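Local coordinates for arsenite methyltransferase (Chlamydomonas reinhardtii, PDB 5EVJ), which probably catalyses the stepwise methylation of trivalent arsenic, using S-adenosylmethionine as the methyl donor, at residues 164-169 with 186-191. The protein carries 15 engineered substitutions. Sequence-based numbering, arbitrary orientation.
Sequences DLVISN and YRVLAP
Val166 puts one methyl, CG2, against two side chains at once: Leu189 CD2 lies 3.8 Å from Val166 CG2, and Val188 CG2 lies 3.9 Å from the same methyl. The two valines meet tip to tip, their side chains crossing at about a right angle, whereas Leu189 comes in obliquely. With CG1 anti to the backbone N (chi1 172°), Val166 holds CG2 beside its own N and facing the end of helix 178-188. Leu189 is the first residue to leave that helix; its CD2 lies alongside that methyl and also against the backbone, 3.5 Å from Asp164 O and 3.9 Å from Leu165 N, so the branch rests on the peptide between Asp164 and Leu165. This is the beta-alpha-beta crossover of the Rossmann-like methyltransferase fold: strand 163-169, helix 178-188, then the neighbouring parallel strand 193-202. Leu88 of strand 86-90 touches both Val166 and Val188, extending the apolar layer between helix and sheet. No hydrogen bond joins the two segments. At the Asp164 end, OD1 lies 4.4 Å from Ala190 CB, while OD2 of that carboxylate accepts a hydrogen bond from Arg86 N.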
ATOM      1  N   ASP A 164      -8.335  -4.060   7.624  1.00 19.58           N
ATOM      2  CA  ASP A 164      -8.169  -2.619   7.630  1.00 20.83           C
ATOM      3  C   ASP A 164      -7.169  -2.141   6.592  1.00 20.64           C
ATOM      4  O   ASP A 164      -7.363  -1.063   6.080  1.00 19.48           O
ATOM      5  CB  ASP A 164      -7.714  -2.174   8.996  1.00 20.09           C
ATOM      6  CG  ASP A 164      -8.754  -2.545  10.072  1.00 21.83           C
ATOM      7  OD1 ASP A 164      -9.916  -2.060   9.993  1.00 17.96           O
ATOM      8  OD2 ASP A 164      -8.364  -3.310  10.971  1.00 20.41           O
ATOM      9  N   LEU A 165      -6.129  -2.955   6.294  1.00 19.40           N
ATOM     10  CA  LEU A 165      -5.076  -2.612   5.381  1.00 19.14           C
ATOM     11  C   LEU A 165      -4.912  -3.797   4.514  1.00 23.43           C
ATOM     12  O   LEU A 165      -4.939  -4.973   5.017  1.00 22.51           O
ATOM     13  CB  LEU A 165      -3.689  -2.425   6.071  1.00 19.83           C
ATOM     14  CG  LEU A 165      -3.363  -1.068   6.687  1.00 21.71           C
ATOM     15  CD1 LEU A 165      -3.378   0.039   5.640  1.00 18.45           C
ATOM     16  CD2 LEU A 165      -4.375  -0.682   7.802  1.00 21.71           C
ATOM     17  N   VAL A 166      -4.637  -3.521   3.226  1.00 22.85           N
ATOM     18  CA  VAL A 166      -4.172  -4.555   2.319  1.00 21.86           C
ATOM     19  C   VAL A 166      -2.856  -4.061   1.834  1.00 22.11           C
ATOM     20  O   VAL A 166      -2.767  -2.924   1.401  1.00 25.81           O
ATOM     21  CB  VAL A 166      -5.182  -4.848   1.156  1.00 22.01           C
ATOM     22  CG1 VAL A 166      -4.572  -5.783   0.157  1.00 20.97           C
ATOM     23  CG2 VAL A 166      -6.444  -5.519   1.696  1.00 23.12           C
ATOM     24  N   ILE A 167      -1.814  -4.893   1.917  1.00 22.95           N
ATOM     25  CA  ILE A 167      -0.456  -4.516   1.508  1.00 22.96           C
ATOM     26  C   ILE A 167       0.132  -5.554   0.544  1.00 24.17           C
ATOM     27  O   ILE A 167      -0.308  -6.734   0.519  1.00 19.34           O
ATOM     28  CB  ILE A 167       0.550  -4.255   2.685  1.00 23.39           C
ATOM     29  CG1 ILE A 167       1.127  -5.577   3.210  1.00 25.37           C
ATOM     30  CG2 ILE A 167      -0.026  -3.277   3.742  1.00 20.08           C
ATOM     31  CD1 ILE A 167       1.929  -5.449   4.522  1.00 26.51           C
ATOM     32  N   SER A 168       1.135  -5.102  -0.233  1.00 23.87           N
ATOM     33  CA  SER A 168       1.693  -5.898  -1.299  1.00 25.85           C
ATOM     34  C   SER A 168       3.027  -5.342  -1.680  1.00 28.93           C
ATOM     35  O   SER A 168       3.266  -4.152  -1.575  1.00 24.72           O
ATOM     36  CB  SER A 168       0.807  -5.856  -2.541  1.00 28.74           C
ATOM     37  OG  SER A 168       1.080  -6.974  -3.366  1.00 32.92           O
ATOM     38  N   ASN A 169       3.904  -6.202  -2.189  1.00 33.13           N
ATOM     39  CA  ASN A 169       5.233  -5.723  -2.521  1.00 34.71           C
ATOM     40  C   ASN A 169       5.699  -6.327  -3.839  1.00 36.73           C
ATOM     41  O   ASN A 169       6.186  -7.473  -3.866  1.00 37.85           O
ATOM     42  CB  ASN A 169       6.162  -6.018  -1.358  1.00 32.14           C
ATOM     43  CG  ASN A 169       7.485  -5.293  -1.467  1.00 38.76           C
ATOM     44  OD1 ASN A 169       7.861  -4.842  -2.549  1.00 48.27           O
ATOM     45  ND2 ASN A 169       8.234  -5.220  -0.357  1.00 32.73           N
ATOM     46  N   TYR A 186     -10.362  -4.315  -2.726  1.00 19.86           N
ATOM     47  CA  TYR A 186     -11.452  -3.402  -2.446  1.00 21.25           C
ATOM     48  C   TYR A 186     -12.577  -4.096  -1.622  1.00 23.71           C
ATOM     49  O   TYR A 186     -13.174  -3.464  -0.710  1.00 22.27           O
ATOM     50  CB  TYR A 186     -12.011  -2.769  -3.726  1.00 17.86           C
ATOM     51  CG  TYR A 186     -12.953  -1.652  -3.418  1.00 17.25           C
ATOM     52  CD1 TYR A 186     -14.352  -1.884  -3.174  1.00 17.32           C
ATOM     53  CD2 TYR A 186     -12.468  -0.351  -3.301  1.00 17.44           C
ATOM     54  CE1 TYR A 186     -15.230  -0.829  -2.881  1.00 16.22           C
ATOM     55  CE2 TYR A 186     -13.331   0.713  -3.029  1.00 16.74           C
ATOM     56  CZ  TYR A 186     -14.689   0.466  -2.796  1.00 19.07           C
ATOM     57  OH  TYR A 186     -15.473   1.566  -2.488  1.00 22.95           O
ATOM     58  N   ARG A 187     -12.867  -5.362  -1.960  1.00 24.30           N
ATOM     59  CA  ARG A 187     -13.996  -6.060  -1.326  1.00 23.38           C
ATOM     60  C   ARG A 187     -13.637  -6.412   0.114  1.00 21.89           C
ATOM     61  O   ARG A 187     -14.471  -6.293   0.982  1.00 21.07           O
ATOM     62  CB  ARG A 187     -14.360  -7.330  -2.124  1.00 24.20           C
ATOM     63  CG  ARG A 187     -15.499  -8.190  -1.534  1.00 25.15           C
ATOM     64  CD  ARG A 187     -15.738  -9.570  -2.286  1.00 23.54           C
ATOM     65  NE  ARG A 187     -14.524 -10.416  -2.293  1.00 24.48           N
ATOM     66  CZ  ARG A 187     -14.116 -11.133  -1.241  1.00 25.52           C
ATOM     67  NH1 ARG A 187     -12.997 -11.852  -1.299  1.00 21.52           N
ATOM     68  NH2 ARG A 187     -14.841 -11.152  -0.128  1.00 23.29           N
ATOM     69  N   VAL A 188     -12.415  -6.894   0.356  1.00 20.37           N
ATOM     70  CA  VAL A 188     -12.072  -7.316   1.710  1.00 20.14           C
ATOM     71  C   VAL A 188     -11.717  -6.150   2.691  1.00 23.08           C
ATOM     72  O   VAL A 188     -11.606  -6.378   3.924  1.00 24.29           O
ATOM     73  CB  VAL A 188     -10.934  -8.364   1.708  1.00 19.88           C
ATOM     74  CG1 VAL A 188     -11.278  -9.596   0.797  1.00 17.39           C
ATOM     75  CG2 VAL A 188      -9.610  -7.713   1.372  1.00 15.18           C
ATOM     76  N   LEU A 189     -11.594  -4.926   2.167  1.00 20.80           N
ATOM     77  CA  LEU A 189     -11.349  -3.737   3.016  1.00 20.85           C
ATOM     78  C   LEU A 189     -12.619  -3.299   3.704  1.00 20.55           C
ATOM     79  O   LEU A 189     -13.704  -3.206   3.116  1.00 20.96           O
ATOM     80  CB  LEU A 189     -10.784  -2.543   2.189  1.00 20.30           C
ATOM     81  CG  LEU A 189      -9.293  -2.683   1.839  1.00 19.49           C
ATOM     82  CD1 LEU A 189      -8.871  -1.659   0.797  1.00 17.40           C
ATOM     83  CD2 LEU A 189      -8.457  -2.586   3.131  1.00 18.97           C
ATOM     84  N   ALA A 190     -12.466  -2.992   4.968  1.00 19.45           N
ATOM     85  CA  ALA A 190     -13.520  -2.362   5.687  1.00 20.75           C
ATOM     86  C   ALA A 190     -13.545  -0.862   5.348  1.00 21.30           C
ATOM     87  O   ALA A 190     -12.560  -0.287   4.991  1.00 19.21           O
ATOM     88  CB  ALA A 190     -13.252  -2.521   7.179  1.00 22.29           C
ATOM     89  N   PRO A 191     -14.680  -0.228   5.527  1.00 24.43           N
ATOM     90  CA  PRO A 191     -14.673   1.228   5.357  1.00 22.90           C
ATOM     91  C   PRO A 191     -13.565   1.922   6.141  1.00 22.97           C
ATOM     92  O   PRO A 191     -13.220   1.510   7.281  1.00 25.45           O
ATOM     93  CB  PRO A 191     -16.047   1.674   5.838  1.00 22.24           C
ATOM     94  CG  PRO A 191     -16.902   0.398   5.802  1.00 28.94           C
ATOM     95  CD  PRO A 191     -16.021  -0.816   5.761  1.00 23.61           C
TER